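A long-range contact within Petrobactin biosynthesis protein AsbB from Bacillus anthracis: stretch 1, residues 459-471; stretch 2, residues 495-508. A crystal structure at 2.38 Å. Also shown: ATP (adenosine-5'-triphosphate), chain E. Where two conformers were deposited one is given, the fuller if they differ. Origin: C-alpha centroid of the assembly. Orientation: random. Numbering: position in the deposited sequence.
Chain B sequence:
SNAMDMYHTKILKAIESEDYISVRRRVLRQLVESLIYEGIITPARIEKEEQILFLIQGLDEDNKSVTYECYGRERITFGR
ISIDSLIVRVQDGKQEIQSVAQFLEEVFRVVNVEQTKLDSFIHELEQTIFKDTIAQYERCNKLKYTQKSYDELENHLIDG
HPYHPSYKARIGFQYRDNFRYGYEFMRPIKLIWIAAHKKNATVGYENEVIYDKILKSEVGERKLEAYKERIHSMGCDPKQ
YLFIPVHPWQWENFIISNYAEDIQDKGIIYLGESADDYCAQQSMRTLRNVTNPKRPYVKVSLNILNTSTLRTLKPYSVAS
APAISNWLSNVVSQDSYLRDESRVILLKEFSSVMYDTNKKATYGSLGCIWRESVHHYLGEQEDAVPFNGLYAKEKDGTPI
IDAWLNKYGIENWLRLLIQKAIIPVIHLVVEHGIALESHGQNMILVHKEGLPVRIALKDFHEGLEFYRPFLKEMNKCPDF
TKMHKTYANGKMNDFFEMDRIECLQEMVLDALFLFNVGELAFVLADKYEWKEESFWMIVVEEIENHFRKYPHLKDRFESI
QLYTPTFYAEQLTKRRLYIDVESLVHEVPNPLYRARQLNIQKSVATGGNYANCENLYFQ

Stretch 1 459-471: DFHEGLEFYRPFL
Stretch 2 (495-508) FFEMDRIECLQEMV

Residues 460-463 have helical phi/psi without regular bonds. Leu464 (-52/133) leads into a strand that includes 465 and 466, and a 3-10 segment follows at 468-470. In the second stretch Phe496 (73/-24) precedes a short, weakly bonded strand at about 497-498. A helix runs through 503-508 and continues later in the chain, its axis 8.2 Å from that of the first strand and at 139° to it.

The strands run parallel, with Phe466 beside Glu497 (CA to CA 5.1 Å). Phe466 N donates to Phe496 O (2.8 Å), and Met498 N donates to Phe466 O (3.0 Å).

Phe466 (chi1 p) and Glu497 (t, t) share one sheet face. One face of the Phe466 ring lies over Glu497 CA, 4.2 Å from the ring centroid, a CH-pi contact. Opposite charges pair Arg468 (t, t, m) with Glu497: NE to OE2 is 2.7 Å, NH2 to OE1 3.0 Å. Water 1 links Arg468 N (2.9 Å) to Met498 O (2.6 Å).

Tyr467 (chi1 t) lies on the other face, where apolar Ile501 CB sits 4.1 Å from its ring centroid. Leu504 (m, t), also apolar, touches Tyr467 CB (3.8 Å) and Phe470 CD2 (3.7 Å) through CD1.

The buried Phe496 ring (chi1 m) turns its edge to His461 O, 3.2 Å from CZ. Selenomethionine Met507 (t, p, p) packs its methyl on Glu465's aliphatic part, CE to CG 3.6 Å. The contact buries 898 Å², both sides summed.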

# COMPACT_ATOMS: atom_id res chain seq x y z
N ASP B 459 -20.70 -2.48 19.95
CA ASP B 459 -19.34 -1.95 19.91
C ASP B 459 -18.90 -1.18 21.16
O ASP B 459 -18.75 0.05 21.11
CB ASP B 459 -19.12 -1.10 18.65
CG ASP B 459 -18.97 -1.95 17.39
OD1 ASP B 459 -18.35 -3.03 17.46
OD2 ASP B 459 -19.50 -1.55 16.33
N PHE B 460 -18.76 -1.90 22.27
CA PHE B 460 -18.21 -1.41 23.56
C PHE B 460 -16.68 -1.42 23.70
O PHE B 460 -16.09 -0.57 24.36
CB PHE B 460 -18.84 -2.22 24.70
CG PHE B 460 -20.31 -2.41 24.51
CD1 PHE B 460 -21.12 -1.32 24.24
CD2 PHE B 460 -20.87 -3.69 24.51
CE1 PHE B 460 -22.48 -1.49 24.04
CE2 PHE B 460 -22.23 -3.86 24.29
CZ PHE B 460 -23.03 -2.77 24.05
N HIS B 461 -16.05 -2.42 23.10
CA HIS B 461 -14.69 -2.70 23.45
C HIS B 461 -13.75 -1.53 23.16
O HIS B 461 -12.81 -1.28 23.93
CB HIS B 461 -14.24 -3.99 22.76
CG HIS B 461 -14.02 -3.84 21.29
ND1 HIS B 461 -15.06 -3.86 20.38
CD2 HIS B 461 -12.90 -3.63 20.57
CE1 HIS B 461 -14.58 -3.69 19.16
NE2 HIS B 461 -13.27 -3.54 19.25
N GLU B 462 -13.92 -0.87 22.02
CA GLU B 462 -13.11 0.32 21.70
C GLU B 462 -13.58 1.67 22.25
O GLU B 462 -12.77 2.45 22.76
CB GLU B 462 -12.90 0.42 20.19
CG GLU B 462 -14.19 0.30 19.38
CD GLU B 462 -13.94 0.14 17.88
OE1 GLU B 462 -12.75 0.14 17.47
OE2 GLU B 462 -14.93 0.02 17.12
N GLY B 463 -14.88 1.94 22.13
CA GLY B 463 -15.42 3.29 22.29
C GLY B 463 -15.71 3.89 23.67
O GLY B 463 -15.51 5.09 23.91
N LEU B 464 -16.18 3.04 24.57
CA LEU B 464 -16.67 3.44 25.87
C LEU B 464 -15.75 4.34 26.73
O LEU B 464 -14.54 4.10 26.86
CB LEU B 464 -17.03 2.16 26.62
CG LEU B 464 -17.47 2.18 28.06
CD1 LEU B 464 -18.30 0.93 28.29
CD2 LEU B 464 -16.26 2.22 28.96
N GLU B 465 -16.34 5.39 27.28
CA GLU B 465 -15.70 6.20 28.30
C GLU B 465 -16.53 6.16 29.59
O GLU B 465 -17.74 5.95 29.56
CB GLU B 465 -15.53 7.64 27.80
CG GLU B 465 -14.57 7.74 26.63
CD GLU B 465 -14.25 9.18 26.21
OE1 GLU B 465 -14.81 10.14 26.78
OE2 GLU B 465 -13.43 9.35 25.30
N PHE B 466 -15.88 6.37 30.73
CA PHE B 466 -16.60 6.49 31.99
C PHE B 466 -15.92 7.46 32.95
O PHE B 466 -14.72 7.72 32.85
CB PHE B 466 -16.82 5.12 32.65
CG PHE B 466 -15.58 4.51 33.21
CD1 PHE B 466 -15.10 4.89 34.46
CD2 PHE B 466 -14.89 3.53 32.50
CE1 PHE B 466 -13.96 4.31 34.99
CE2 PHE B 466 -13.74 2.95 33.02
CZ PHE B 466 -13.28 3.34 34.27
N TYR B 467 -16.72 8.03 33.85
CA TYR B 467 -16.23 8.98 34.82
C TYR B 467 -16.39 8.33 36.18
O TYR B 467 -17.50 8.19 36.68
CB TYR B 467 -17.00 10.30 34.73
CG TYR B 467 -16.45 11.37 35.66
CD1 TYR B 467 -15.12 11.74 35.61
CD2 TYR B 467 -17.27 11.99 36.62
CE1 TYR B 467 -14.61 12.69 36.47
CE2 TYR B 467 -16.76 12.95 37.49
CZ TYR B 467 -15.44 13.30 37.41
OH TYR B 467 -14.92 14.26 38.28
N ARG B 468 -15.27 7.97 36.79
CA ARG B 468 -15.25 7.11 37.97
C ARG B 468 -16.10 7.63 39.13
O ARG B 468 -16.83 6.87 39.76
CB ARG B 468 -13.80 6.87 38.42
CG ARG B 468 -13.63 5.91 39.59
CD ARG B 468 -12.16 5.59 39.84
NE ARG B 468 -11.63 4.73 38.78
CZ ARG B 468 -11.47 3.41 38.90
NH1 ARG B 468 -11.77 2.81 40.05
NH2 ARG B 468 -11.00 2.71 37.88
N PRO B 469 -16.00 8.93 39.44
CA PRO B 469 -16.84 9.46 40.53
C PRO B 469 -18.34 9.27 40.31
O PRO B 469 -19.06 9.32 41.30
CB PRO B 469 -16.48 10.95 40.55
CG PRO B 469 -15.07 10.99 40.04
CD PRO B 469 -15.05 9.94 38.95
N PHE B 470 -18.81 9.06 39.08
CA PHE B 470 -20.24 8.86 38.87
C PHE B 470 -20.74 7.41 39.00
O PHE B 470 -21.95 7.16 38.99
CB PHE B 470 -20.68 9.41 37.50
CG PHE B 470 -21.02 10.88 37.50
CD1 PHE B 470 -20.48 11.74 38.47
CD2 PHE B 470 -21.87 11.40 36.54
CE1 PHE B 470 -20.80 13.07 38.47
CE2 PHE B 470 -22.21 12.74 36.55
CZ PHE B 470 -21.67 13.58 37.51
N LEU B 471 -19.84 6.44 39.10
CA LEU B 471 -20.27 5.05 39.10
C LEU B 471 -21.15 4.72 40.31
O LEU B 471 -20.89 5.18 41.42
CB LEU B 471 -19.06 4.11 39.04
CG LEU B 471 -18.08 4.41 37.90
CD1 LEU B 471 -16.82 3.58 38.02
CD2 LEU B 471 -18.74 4.21 36.53
N PHE B 495 -7.12 5.05 28.11
CA PHE B 495 -8.16 4.10 27.75
C PHE B 495 -9.35 4.10 28.71
O PHE B 495 -9.20 3.85 29.92
CB PHE B 495 -7.58 2.68 27.64
CG PHE B 495 -6.08 2.62 27.62
CD1 PHE B 495 -5.35 2.67 28.80
CD2 PHE B 495 -5.40 2.45 26.42
CE1 PHE B 495 -3.95 2.58 28.79
CE2 PHE B 495 -4.00 2.36 26.40
CZ PHE B 495 -3.28 2.42 27.59
N PHE B 496 -10.52 4.41 28.18
CA PHE B 496 -11.82 4.19 28.83
C PHE B 496 -12.13 5.12 29.99
O PHE B 496 -13.29 5.44 30.21
CB PHE B 496 -11.90 2.80 29.50
CG PHE B 496 -11.89 1.65 28.55
CD1 PHE B 496 -12.64 1.66 27.40
CD2 PHE B 496 -11.12 0.54 28.84
CE1 PHE B 496 -12.60 0.59 26.53
CE2 PHE B 496 -11.08 -0.53 27.99
CZ PHE B 496 -11.82 -0.50 26.82
N GLU B 497 -11.14 5.68 30.64
CA GLU B 497 -11.48 6.31 31.90
C GLU B 497 -11.04 7.73 31.82
O GLU B 497 -9.88 8.00 31.55
CB GLU B 497 -10.84 5.61 33.11
CG GLU B 497 -10.97 6.46 34.38
CD GLU B 497 -10.60 5.72 35.67
OE1 GLU B 497 -10.17 4.55 35.61
OE2 GLU B 497 -10.73 6.34 36.75
N MSE B 498 -11.97 8.64 32.03
CA MSE B 498 -11.63 10.04 31.90
C MSE B 498 -11.61 10.70 33.26
O MSE B 498 -12.41 10.37 34.13
CB MSE B 498 -12.57 10.75 30.93
CG MSE B 498 -12.51 10.17 29.50
SE MSE B 498 -10.77 10.29 28.56
CE MSE B 498 -10.73 8.47 27.83
N ASP B 499 -10.66 11.60 33.44
CA ASP B 499 -10.51 12.30 34.71
C ASP B 499 -11.38 13.54 34.76
O ASP B 499 -11.54 14.14 35.82
CB ASP B 499 -9.04 12.69 34.95
CG ASP B 499 -8.62 13.88 34.10
OD1 ASP B 499 -9.38 14.27 33.19
OD2 ASP B 499 -7.51 14.42 34.35
N ARG B 500 -11.93 13.91 33.60
CA ARG B 500 -12.76 15.11 33.51
C ARG B 500 -14.21 14.78 33.21
O ARG B 500 -14.53 13.95 32.35
CB ARG B 500 -12.17 16.13 32.51
CG ARG B 500 -11.76 15.54 31.17
CD ARG B 500 -10.86 16.48 30.34
NE ARG B 500 -11.56 17.60 29.72
CZ ARG B 500 -12.36 17.52 28.65
NH1 ARG B 500 -12.60 16.34 28.06
NH2 ARG B 500 -12.94 18.61 28.17
N ILE B 501 -15.09 15.43 33.96
CA ILE B 501 -16.52 15.22 33.82
C ILE B 501 -17.05 15.70 32.46
O ILE B 501 -18.12 15.24 31.99
CB ILE B 501 -17.24 15.91 34.98
CG1 ILE B 501 -18.73 15.58 34.98
CG2 ILE B 501 -17.00 17.42 34.95
CD1 ILE B 501 -19.37 15.94 36.30
N GLU B 502 -16.32 16.60 31.81
CA GLU B 502 -16.71 17.08 30.48
C GLU B 502 -16.71 15.97 29.44
O GLU B 502 -17.38 16.07 28.40
CB GLU B 502 -15.85 18.24 29.99
CG GLU B 502 -16.11 19.57 30.71
CD GLU B 502 -15.42 19.66 32.08
OE1 GLU B 502 -14.64 18.75 32.44
OE2 GLU B 502 -15.66 20.66 32.80
N CYS B 503 -15.96 14.90 29.71
CA CYS B 503 -15.96 13.72 28.84
C CYS B 503 -17.40 13.30 28.59
O CYS B 503 -17.79 12.96 27.48
CB CYS B 503 -15.16 12.54 29.47
SG CYS B 503 -16.09 11.20 30.41
N LEU B 504 -18.20 13.34 29.65
CA LEU B 504 -19.60 12.87 29.56
C LEU B 504 -20.48 13.81 28.74
O LEU B 504 -21.26 13.40 27.86
CB LEU B 504 -20.21 12.61 30.94
CG LEU B 504 -19.51 11.70 31.95
CD1 LEU B 504 -20.26 11.72 33.27
CD2 LEU B 504 -19.40 10.27 31.43
N GLN B 505 -20.37 15.09 29.02
CA GLN B 505 -21.10 16.06 28.24
C GLN B 505 -20.70 15.95 26.77
O GLN B 505 -21.55 15.90 25.89
CB GLN B 505 -20.83 17.45 28.77
CG GLN B 505 -21.40 18.56 27.94
CD GLN B 505 -20.51 19.77 28.04
OE1 GLN B 505 -19.30 19.66 27.84
NE2 GLN B 505 -21.07 20.91 28.41
N GLU B 506 -19.41 15.87 26.49
CA GLU B 506 -19.03 15.79 25.09
C GLU B 506 -19.54 14.53 24.37
O GLU B 506 -19.93 14.61 23.21
CB GLU B 506 -17.54 15.98 24.92
CG GLU B 506 -17.08 17.37 25.34
CD GLU B 506 -15.60 17.40 25.72
OE1 GLU B 506 -14.94 16.33 25.73
OE2 GLU B 506 -15.09 18.50 26.03
N MSE B 507 -19.59 13.39 25.05
CA MSE B 507 -20.09 12.18 24.39
C MSE B 507 -21.57 12.32 24.02
O MSE B 507 -22.04 11.79 23.00
CB MSE B 507 -19.88 10.93 25.23
CG MSE B 507 -20.12 9.62 24.47
SE MSE B 507 -18.68 9.21 23.19
CE MSE B 507 -17.42 8.37 24.45
N VAL B 508 -22.33 13.02 24.86
CA VAL B 508 -23.71 13.27 24.53
C VAL B 508 -23.91 14.31 23.37
O VAL B 508 -24.61 14.04 22.37
CB VAL B 508 -24.53 13.63 25.78
CG1 VAL B 508 -25.92 14.09 25.38
CG2 VAL B 508 -24.60 12.41 26.76
PB ATP E . -16.76 -1.40 13.69
O1B ATP E . -16.07 -2.49 12.91
O2B ATP E . -15.86 -0.95 14.82
O3B ATP E . -18.13 -1.94 14.24
PA ATP E . -15.99 0.63 12.06
O1A ATP E . -14.78 -0.25 11.86
O2A ATP E . -15.68 1.88 12.88
O3A ATP E . -17.11 -0.18 12.79
O5' ATP E . -16.51 1.04 10.64
C5' ATP E . -17.85 1.29 10.41
C4' ATP E . -18.17 2.02 9.23
O4' ATP E . -19.52 2.60 9.37
C3' ATP E . -17.25 3.16 9.05
O3' ATP E . -16.59 3.05 7.85
C2' ATP E . -18.11 4.36 9.08
O2' ATP E . -17.66 5.30 8.20
C1' ATP E . -19.43 3.80 8.66
N9 ATP E . -20.57 4.65 8.90
C8 ATP E . -21.48 4.96 7.96
N7 ATP E . -22.39 5.76 8.53
C5 ATP E . -22.07 5.97 9.82
C6 ATP E . -22.66 6.71 10.86
N6 ATP E . -23.86 7.45 10.60
N1 ATP E . -22.07 6.72 12.08
C2 ATP E . -20.94 6.02 12.30
N3 ATP E . -20.34 5.30 11.32
C4 ATP E . -20.88 5.26 10.07
O HOH W 1 -12.58 9.10 36.42